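Local coordinates for exocyst complex component EXO70 (Saccharomyces cerevisiae, PDB 2B1E), which helps tether secretory vesicles to sites of exocytosis as a subunit of the exocyst complex and plays a role in the assembly of that complex, at residues 340-345 and 368-373; 288-293 and 376-381; 88-93 and 140-145. All blocks are in the same frame, centred on the assembly; numbering follows the deposited sequence.

Contact 1 (340-345 and 368-373); sequences ENWLPS and LSCFIS
Trp342 sets CG between its backbone N and carbonyl carbon (chi1 66°), which aims the indole at helix 364-391; there Phe371, its CG swung away from the backbone N (chi1 170°), turns a ring edge to meet it. The result is a T-shaped aromatic pair, set where the loop ahead of helix 364-391 folds back onto that helix. The phenyl plane stands at 74° to the indole, and the phenyl centroid lies 5.3 Å from that of the five-membered ring. CD1 of Phe371 is the leading edge atom, over the indole face and 3.8 Å from CD2 of Trp342. Next to it CB of Phe371 makes a CH-pi contact, 3.9 Å from the centroid of the six-membered ring of Trp342. CB and CD1 of one residue thus lie over the same face of the indole. Cys370 adds a looser apolar touch, its CB 4.4 Å from CZ2 of Trp342. The indole N-H is used on the same helix: NE1 hydrogen-bonds OD2 of Asp374, which helps set how the ring is turned. A leucine in place of Trp342 would probably leave the edge of Phe371 without its aromatic face and that carboxylate without its N-H donor. Phe371 also packs edge-to-face with Phe286 of helix 268-299. The indole reaches the helix backbone itself, where CZ2 of Trp342 comes within 3.6 Å of CA of Phe371.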
loop_
_atom_site.group_PDB
_atom_site.type_symbol
_atom_site.label_atom_id
_atom_site.label_comp_id
_atom_site.label_asym_id
_atom_site.label_seq_id
_atom_site.Cartn_x
_atom_site.Cartn_y
_atom_site.Cartn_z
ATOM N N GLU A 340 -6.623 12.971 -9.168
ATOM C CA GLU A 340 -7.570 13.879 -8.541
ATOM C C GLU A 340 -8.034 13.367 -7.185
ATOM O O GLU A 340 -8.765 14.052 -6.473
ATOM C CB GLU A 340 -8.767 14.106 -9.464
ATOM C CG GLU A 340 -8.373 14.699 -10.807
ATOM C CD GLU A 340 -9.563 14.982 -11.700
ATOM O OE1 GLU A 340 -10.346 14.044 -11.957
ATOM O OE2 GLU A 340 -9.710 16.141 -12.148
ATOM N N ASN A 341 -7.601 12.162 -6.827
ATOM C CA ASN A 341 -7.966 11.574 -5.541
ATOM C C ASN A 341 -7.051 12.074 -4.425
ATOM O O ASN A 341 -7.393 11.979 -3.245
ATOM C CB ASN A 341 -7.900 10.042 -5.603
ATOM C CG ASN A 341 -9.104 9.428 -6.297
ATOM O OD1 ASN A 341 -9.210 8.204 -6.411
ATOM N ND2 ASN A 341 -10.021 10.273 -6.759
ATOM N N TRP A 342 -5.888 12.605 -4.796
ATOM C CA TRP A 342 -4.947 13.111 -3.805
ATOM C C TRP A 342 -4.689 14.612 -3.926
ATOM O O TRP A 342 -4.118 15.218 -3.021
ATOM C CB TRP A 342 -3.620 12.337 -3.879
ATOM C CG TRP A 342 -2.830 12.518 -5.151
ATOM C CD1 TRP A 342 -2.287 13.676 -5.621
ATOM C CD2 TRP A 342 -2.457 11.492 -6.085
ATOM N NE1 TRP A 342 -1.595 13.439 -6.784
ATOM C CE2 TRP A 342 -1.682 12.107 -7.092
ATOM C CE3 TRP A 342 -2.699 10.113 -6.165
ATOM C CZ2 TRP A 342 -1.145 11.392 -8.171
ATOM C CZ3 TRP A 342 -2.164 9.398 -7.239
ATOM C CH2 TRP A 342 -1.395 10.042 -8.227
ATOM N N LEU A 343 -5.106 15.214 -5.036
ATOM C CA LEU A 343 -4.916 16.650 -5.228
ATOM C C LEU A 343 -6.075 17.434 -4.623
ATOM O O LEU A 343 -7.194 16.929 -4.526
ATOM C CB LEU A 343 -4.815 16.996 -6.717
ATOM C CG LEU A 343 -3.584 16.547 -7.507
ATOM C CD1 LEU A 343 -3.712 17.036 -8.941
ATOM C CD2 LEU A 343 -2.322 17.101 -6.873
ATOM N N PRO A 344 -5.819 18.686 -4.209
ATOM C CA PRO A 344 -6.864 19.526 -3.618
ATOM C C PRO A 344 -8.004 19.776 -4.606
ATOM O O PRO A 344 -7.791 19.808 -5.817
ATOM C CB PRO A 344 -6.110 20.799 -3.245
ATOM C CG PRO A 344 -5.036 20.862 -4.282
ATOM C CD PRO A 344 -4.559 19.434 -4.334
ATOM N N SER A 345 -9.211 19.949 -4.072
ATOM C CA SER A 345 -10.410 20.176 -4.875
ATOM C C SER A 345 -10.180 20.889 -6.203
ATOM O O SER A 345 -10.203 20.260 -7.262
ATOM C CB SER A 345 -11.447 20.951 -4.060
ATOM O OG SER A 345 -11.846 20.214 -2.918
ATOM N N LEU A 368 2.233 6.331 -9.652
ATOM C CA LEU A 368 2.994 6.543 -8.426
ATOM C C LEU A 368 4.070 7.613 -8.601
ATOM O O LEU A 368 4.360 8.365 -7.667
ATOM C CB LEU A 368 3.640 5.233 -7.971
ATOM C CG LEU A 368 4.440 5.283 -6.665
ATOM C CD1 LEU A 368 3.530 5.721 -5.528
ATOM C CD2 LEU A 368 5.043 3.914 -6.379
ATOM N N SER A 369 4.674 7.671 -9.786
ATOM C CA SER A 369 5.699 8.677 -10.051
ATOM C C SER A 369 5.048 10.048 -10.009
ATOM O O SER A 369 5.609 10.992 -9.456
ATOM C CB SER A 369 6.342 8.476 -11.427
ATOM O OG SER A 369 7.251 9.535 -11.709
ATOM N N CYS A 370 3.858 10.144 -10.596
ATOM C CA CYS A 370 3.127 11.401 -10.631
ATOM C C CYS A 370 2.874 11.876 -9.204
ATOM O O CYS A 370 3.058 13.053 -8.890
ATOM C CB CYS A 370 1.798 11.229 -11.374
ATOM S SG CYS A 370 0.961 12.793 -11.769
ATOM N N PHE A 371 2.456 10.954 -8.341
ATOM C CA PHE A 371 2.188 11.278 -6.943
ATOM C C PHE A 371 3.404 11.894 -6.259
ATOM O O PHE A 371 3.290 12.897 -5.561
ATOM C CB PHE A 371 1.777 10.024 -6.164
ATOM C CG PHE A 371 1.713 10.237 -4.678
ATOM C CD1 PHE A 371 0.727 11.042 -4.120
ATOM C CD2 PHE A 371 2.674 9.676 -3.843
ATOM C CE1 PHE A 371 0.698 11.289 -2.751
ATOM C CE2 PHE A 371 2.655 9.919 -2.469
ATOM C CZ PHE A 371 1.664 10.729 -1.922
ATOM N N ILE A 372 4.567 11.278 -6.441
ATOM C CA ILE A 372 5.776 11.792 -5.815
ATOM C C ILE A 372 6.088 13.177 -6.370
ATOM O O ILE A 372 6.398 14.097 -5.616
ATOM C CB ILE A 372 6.980 10.863 -6.068
ATOM C CG1 ILE A 372 6.608 9.421 -5.699
ATOM C CG2 ILE A 372 8.180 11.331 -5.262
ATOM C CD1 ILE A 372 5.987 9.267 -4.326
ATOM N N SER A 373 5.995 13.310 -7.691
ATOM C CA SER A 373 6.258 14.578 -8.361
ATOM C C SER A 373 5.243 15.625 -7.910
ATOM O O SER A 373 5.587 16.792 -7.727
ATOM C CB SER A 373 6.195 14.400 -9.885
ATOM O OG SER A 373 7.319 13.676 -10.375
#

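Contact 2 (288-293 and 376-381); sequences DAIDRI and IDTLAV
OG1 of Thr378 is held from within its own helix: the hydroxyl hydrogen-bonds the carbonyl O of Asp374, one turn earlier. It lies beside the backbone N of Thr378, with chi1 at -56°, and CD1 of Ile290, at the end of its CG1 arm, comes to 3.9 Å from OG1. These two side chains meet at about a right angle. The helices carrying them, 268-299 and 364-391, run side by side in the same sense, their axes 9.5 Å apart at closest approach along these segments and only 13° from parallel, an interhelical seam within the all-helical rod of Exo70. A turn further on, Ile293 supplies the closest approach. Its gamma-branch methyl CG2, rather than the longer CG1 arm, nestles against the opposite backbone, 3.6 Å from CA of Leu379. The same methyl is 3.8 Å from CB of Leu379 and faces CG2 of Thr378 at 4.3 Å, so it lodges between two consecutive residues of the other helix. The backbones draw together here, with CA of Ile293 and CA of Leu379 just 6.0 Å apart. Thr316 of helix 311-323 touches both Ile293 and Leu379, bringing a third helix to the contact. No hydrogen bond crosses between the segments and the hydroxyl of Thr378 already bonds within its own helix, so the fit of branched side chains probably does most of the holding in this buried seam.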
loop_
_atom_site.group_PDB
_atom_site.type_symbol
_atom_site.label_atom_id
_atom_site.label_comp_id
_atom_site.label_asym_id
_atom_site.label_seq_id
_atom_site.Cartn_x
_atom_site.Cartn_y
_atom_site.Cartn_z
ATOM N N ASP A 288 -3.691 12.349 2.234
ATOM C CA ASP A 288 -3.204 12.931 3.478
ATOM C C ASP A 288 -1.801 13.508 3.364
ATOM O O ASP A 288 -1.510 14.555 3.943
ATOM C CB ASP A 288 -3.228 11.887 4.597
ATOM C CG ASP A 288 -2.714 12.436 5.911
ATOM O OD1 ASP A 288 -3.292 13.425 6.411
ATOM O OD2 ASP A 288 -1.729 11.881 6.445
ATOM N N ALA A 289 -0.930 12.818 2.633
ATOM C CA ALA A 289 0.444 13.277 2.448
ATOM C C ALA A 289 0.453 14.657 1.802
ATOM O O ALA A 289 1.228 15.530 2.190
ATOM C CB ALA A 289 1.217 12.293 1.579
ATOM N N ILE A 290 -0.416 14.847 0.814
ATOM C CA ILE A 290 -0.502 16.126 0.119
ATOM C C ILE A 290 -0.985 17.225 1.064
ATOM O O ILE A 290 -0.385 18.296 1.136
ATOM C CB ILE A 290 -1.450 16.040 -1.106
ATOM C CG1 ILE A 290 -0.809 15.188 -2.210
ATOM C CG2 ILE A 290 -1.755 17.436 -1.637
ATOM C CD1 ILE A 290 0.486 15.773 -2.785
ATOM N N ASP A 291 -2.068 16.946 1.785
ATOM C CA ASP A 291 -2.647 17.896 2.732
ATOM C C ASP A 291 -1.664 18.200 3.856
ATOM O O ASP A 291 -1.600 19.320 4.364
ATOM C CB ASP A 291 -3.945 17.325 3.309
ATOM C CG ASP A 291 -5.069 17.298 2.290
ATOM O OD1 ASP A 291 -4.767 17.336 1.078
ATOM O OD2 ASP A 291 -6.251 17.232 2.693
ATOM N N ARG A 292 -0.891 17.191 4.232
ATOM C CA ARG A 292 0.102 17.339 5.279
ATOM C C ARG A 292 1.164 18.354 4.836
ATOM O O ARG A 292 1.593 19.196 5.619
ATOM C CB ARG A 292 0.754 15.987 5.550
ATOM C CG ARG A 292 1.737 15.989 6.686
ATOM C CD ARG A 292 2.835 14.988 6.419
ATOM N NE ARG A 292 3.634 14.744 7.608
ATOM C CZ ARG A 292 3.178 14.113 8.682
ATOM N NH1 ARG A 292 1.926 13.664 8.705
ATOM N NH2 ARG A 292 3.968 13.935 9.732
ATOM N N ILE A 293 1.586 18.266 3.577
ATOM C CA ILE A 293 2.591 19.182 3.039
ATOM C C ILE A 293 2.065 20.618 3.003
ATOM O O ILE A 293 2.762 21.554 3.403
ATOM C CB ILE A 293 3.023 18.765 1.614
ATOM C CG1 ILE A 293 3.628 17.359 1.649
ATOM C CG2 ILE A 293 4.062 19.744 1.077
ATOM C CD1 ILE A 293 3.886 16.768 0.274
ATOM N N ILE A 376 6.288 16.928 -4.457
ATOM C CA ILE A 376 7.397 17.871 -4.499
ATOM C C ILE A 376 6.929 19.204 -5.075
ATOM O O ILE A 376 7.372 20.260 -4.629
ATOM C CB ILE A 376 8.576 17.292 -5.308
ATOM C CG1 ILE A 376 9.096 16.037 -4.597
ATOM C CG2 ILE A 376 9.700 18.314 -5.419
ATOM C CD1 ILE A 376 10.062 15.212 -5.428
ATOM N N ASP A 377 6.022 19.161 -6.050
ATOM C CA ASP A 377 5.481 20.393 -6.624
ATOM C C ASP A 377 4.719 21.158 -5.541
ATOM O O ASP A 377 4.830 22.385 -5.421
ATOM C CB ASP A 377 4.496 20.094 -7.760
ATOM C CG ASP A 377 5.177 19.874 -9.100
ATOM O OD1 ASP A 377 6.400 20.100 -9.213
ATOM O OD2 ASP A 377 4.465 19.479 -10.050
ATOM N N THR A 378 3.924 20.424 -4.767
ATOM C CA THR A 378 3.118 21.024 -3.713
ATOM C C THR A 378 3.996 21.669 -2.653
ATOM O O THR A 378 3.682 22.745 -2.151
ATOM C CB THR A 378 2.191 19.966 -3.064
ATOM O OG1 THR A 378 1.390 19.364 -4.089
ATOM C CG2 THR A 378 1.277 20.615 -2.020
ATOM N N LEU A 379 5.093 21.011 -2.309
ATOM C CA LEU A 379 6.020 21.552 -1.319
ATOM C C LEU A 379 6.634 22.870 -1.805
ATOM O O LEU A 379 6.636 23.878 -1.091
ATOM C CB LEU A 379 7.142 20.546 -1.042
ATOM C CG LEU A 379 8.286 21.063 -0.165
ATOM C CD1 LEU A 379 7.777 21.375 1.256
ATOM C CD2 LEU A 379 9.382 20.020 -0.126
ATOM N N ALA A 380 7.164 22.856 -3.024
ATOM C CA ALA A 380 7.792 24.040 -3.589
ATOM C C ALA A 380 6.843 25.231 -3.700
ATOM O O ALA A 380 7.158 26.320 -3.219
ATOM C CB ALA A 380 8.396 23.715 -4.964
ATOM N N VAL A 381 5.683 25.031 -4.324
ATOM C CA VAL A 381 4.726 26.121 -4.503
ATOM C C VAL A 381 4.181 26.658 -3.176
ATOM O O VAL A 381 4.035 27.866 -3.006
ATOM C CB VAL A 381 3.541 25.695 -5.420
ATOM C CG1 VAL A 381 2.677 24.665 -4.722
ATOM C CG2 VAL A 381 2.712 26.912 -5.804
#

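Contact 3 (88-93 and 140-145)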
loop_
_atom_site.group_PDB
_atom_site.type_symbol
_atom_site.label_atom_id
_atom_site.label_comp_id
_atom_site.label_asym_id
_atom_site.label_seq_id
_atom_site.Cartn_x
_atom_site.Cartn_y
_atom_site.Cartn_z
ATOM N N VAL A 88 -18.205 -42.334 18.540
ATOM C CA VAL A 88 -17.092 -42.167 19.479
ATOM C C VAL A 88 -15.773 -42.416 18.742
ATOM O O VAL A 88 -14.802 -41.659 18.862
ATOM C CB VAL A 88 -17.191 -43.189 20.662
ATOM C CG1 VAL A 88 -15.914 -43.138 21.500
ATOM C CG2 VAL A 88 -18.394 -42.866 21.526
ATOM N N TYR A 89 -15.753 -43.491 17.972
ATOM C CA TYR A 89 -14.577 -43.887 17.206
ATOM C C TYR A 89 -14.214 -42.820 16.167
ATOM O O TYR A 89 -13.037 -42.519 15.951
ATOM C CB TYR A 89 -14.859 -45.216 16.501
ATOM C CG TYR A 89 -13.629 -45.941 16.009
ATOM C CD1 TYR A 89 -12.866 -46.719 16.873
ATOM C CD2 TYR A 89 -13.251 -45.878 14.668
ATOM C CE1 TYR A 89 -11.756 -47.428 16.417
ATOM C CE2 TYR A 89 -12.155 -46.575 14.201
ATOM C CZ TYR A 89 -11.411 -47.354 15.081
ATOM O OH TYR A 89 -10.349 -48.077 14.612
ATOM N N PHE A 90 -15.239 -42.281 15.512
ATOM C CA PHE A 90 -15.084 -41.240 14.496
ATOM C C PHE A 90 -14.433 -39.997 15.120
ATOM O O PHE A 90 -13.437 -39.465 14.615
ATOM C CB PHE A 90 -16.473 -40.884 13.944
ATOM C CG PHE A 90 -16.464 -39.915 12.777
ATOM C CD1 PHE A 90 -16.065 -40.325 11.503
ATOM C CD2 PHE A 90 -16.933 -38.609 12.940
ATOM C CE1 PHE A 90 -16.145 -39.447 10.405
ATOM C CE2 PHE A 90 -17.015 -37.725 11.853
ATOM C CZ PHE A 90 -16.620 -38.149 10.585
ATOM N N ILE A 91 -15.015 -39.544 16.220
ATOM C CA ILE A 91 -14.539 -38.368 16.940
ATOM C C ILE A 91 -13.119 -38.592 17.473
ATOM O O ILE A 91 -12.290 -37.681 17.498
ATOM C CB ILE A 91 -15.499 -38.050 18.115
ATOM C CG1 ILE A 91 -16.857 -37.583 17.562
ATOM C CG2 ILE A 91 -14.910 -36.978 18.997
ATOM C CD1 ILE A 91 -17.956 -37.451 18.626
ATOM N N SER A 92 -12.838 -39.813 17.897
ATOM C CA SER A 92 -11.519 -40.114 18.413
ATOM C C SER A 92 -10.446 -39.949 17.328
ATOM O O SER A 92 -9.405 -39.338 17.565
ATOM C CB SER A 92 -11.493 -41.539 18.968
ATOM O OG SER A 92 -10.199 -41.851 19.420
ATOM N N ILE A 93 -10.695 -40.501 16.144
ATOM C CA ILE A 93 -9.736 -40.385 15.052
ATOM C C ILE A 93 -9.516 -38.915 14.709
ATOM O O ILE A 93 -8.379 -38.468 14.528
ATOM C CB ILE A 93 -10.228 -41.122 13.790
ATOM C CG1 ILE A 93 -10.231 -42.629 14.036
ATOM C CG2 ILE A 93 -9.329 -40.808 12.606
ATOM C CD1 ILE A 93 -10.703 -43.444 12.851
ATOM N N GLN A 140 -22.158 -35.054 9.672
ATOM C CA GLN A 140 -21.500 -33.905 9.061
ATOM C C GLN A 140 -21.275 -32.815 10.120
ATOM O O GLN A 140 -20.201 -32.212 10.170
ATOM C CB GLN A 140 -22.343 -33.358 7.905
ATOM C CG GLN A 140 -21.671 -32.238 7.131
ATOM C CD GLN A 140 -22.507 -31.775 5.956
ATOM O OE1 GLN A 140 -22.938 -32.586 5.136
ATOM N NE2 GLN A 140 -22.735 -30.466 5.865
ATOM N N ASP A 141 -22.281 -32.574 10.967
ATOM C CA ASP A 141 -22.159 -31.576 12.037
ATOM C C ASP A 141 -21.044 -31.958 13.018
ATOM O O ASP A 141 -20.339 -31.089 13.535
ATOM C CB ASP A 141 -23.478 -31.412 12.800
ATOM C CG ASP A 141 -24.579 -30.776 11.952
ATOM O OD1 ASP A 141 -24.270 -29.941 11.071
ATOM O OD2 ASP A 141 -25.761 -31.104 12.184
ATOM N N ILE A 142 -20.883 -33.254 13.268
ATOM C CA ILE A 142 -19.822 -33.740 14.151
ATOM C C ILE A 142 -18.467 -33.479 13.495
ATOM O O ILE A 142 -17.539 -32.977 14.141
ATOM C CB ILE A 142 -19.985 -35.260 14.449
ATOM C CG1 ILE A 142 -21.139 -35.467 15.426
ATOM C CG2 ILE A 142 -18.696 -35.832 15.068
ATOM C CD1 ILE A 142 -21.637 -36.894 15.513
ATOM N N LEU A 143 -18.353 -33.811 12.208
ATOM C CA LEU A 143 -17.110 -33.572 11.483
ATOM C C LEU A 143 -16.763 -32.087 11.568
ATOM O O LEU A 143 -15.683 -31.711 12.022
ATOM C CB LEU A 143 -17.247 -33.966 10.011
ATOM C CG LEU A 143 -16.066 -33.615 9.087
ATOM C CD1 LEU A 143 -14.794 -34.300 9.574
ATOM C CD2 LEU A 143 -16.374 -34.054 7.646
ATOM N N VAL A 144 -17.694 -31.248 11.129
ATOM C CA VAL A 144 -17.502 -29.799 11.139
ATOM C C VAL A 144 -17.146 -29.279 12.525
ATOM O O VAL A 144 -16.199 -28.510 12.683
ATOM C CB VAL A 144 -18.777 -29.072 10.657
ATOM C CG1 VAL A 144 -18.675 -27.579 10.939
ATOM C CG2 VAL A 144 -18.976 -29.327 9.182
ATOM N N GLY A 145 -17.916 -29.707 13.518
ATOM C CA GLY A 145 -17.687 -29.267 14.882
ATOM C C GLY A 145 -16.308 -29.606 15.408
ATOM O O GLY A 145 -15.646 -28.759 16.000
#
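Phe90 leaves helix 66-94 with its CB pointing toward helix 136-155, and chi1 of -174° carries CG away from the backbone N, toward the facing helix. From there one side of the ring does the touching. CD2 of Phe90 meets the methyl CG2 of Ile142 at 3.9 Å, and the methyl sits at the ring edge, in its plane. Farther out, CE2 of Phe90 is 4.1 Å from CG2 of Ile142 and also reaches CB of Leu143 at 4.2 Å. The ring additionally packs on Leu123 and Ile126 of helix 117-132, one of the two helices between them in the chain. The same Ile142 methyl has a second partner: CG1 of Ile91 comes within 3.6 Å of CG2 of Ile142, the two side chains crossing at about a right angle. One methyl is therefore shared by consecutive residues of the facing helix. The helices run in roughly the same direction, with axes 10.5 Å apart and a crossing angle of -23°, and no hydrogen bond links the segments. Two helices running in the same sense and joined by apolar side chains fit the helical bundles stacked end to end in the Exo70 rod.

Overall arrangement
Contacts 1 and 2 are neighbours, their centres 9 Å apart, and both draw on helix 364-391. They also touch directly: O of Trp342 lies 3.4 Å from CB of Ile290, and CZ of Phe371 packs 3.9 Å from CB of Ala289. Asp374, between the two segments of that helix, takes part in both. Along the chain, contact 1 is nested inside the loop that contact 2 closes. Contact 3 closes before either opens, its centre 56 Å from that of contact 1 and 61 Å from that of contact 2. Its nearest atoms are about 41 Å from contact 1 and about 43 Å from contact 2, so it belongs to a distant part of the rod.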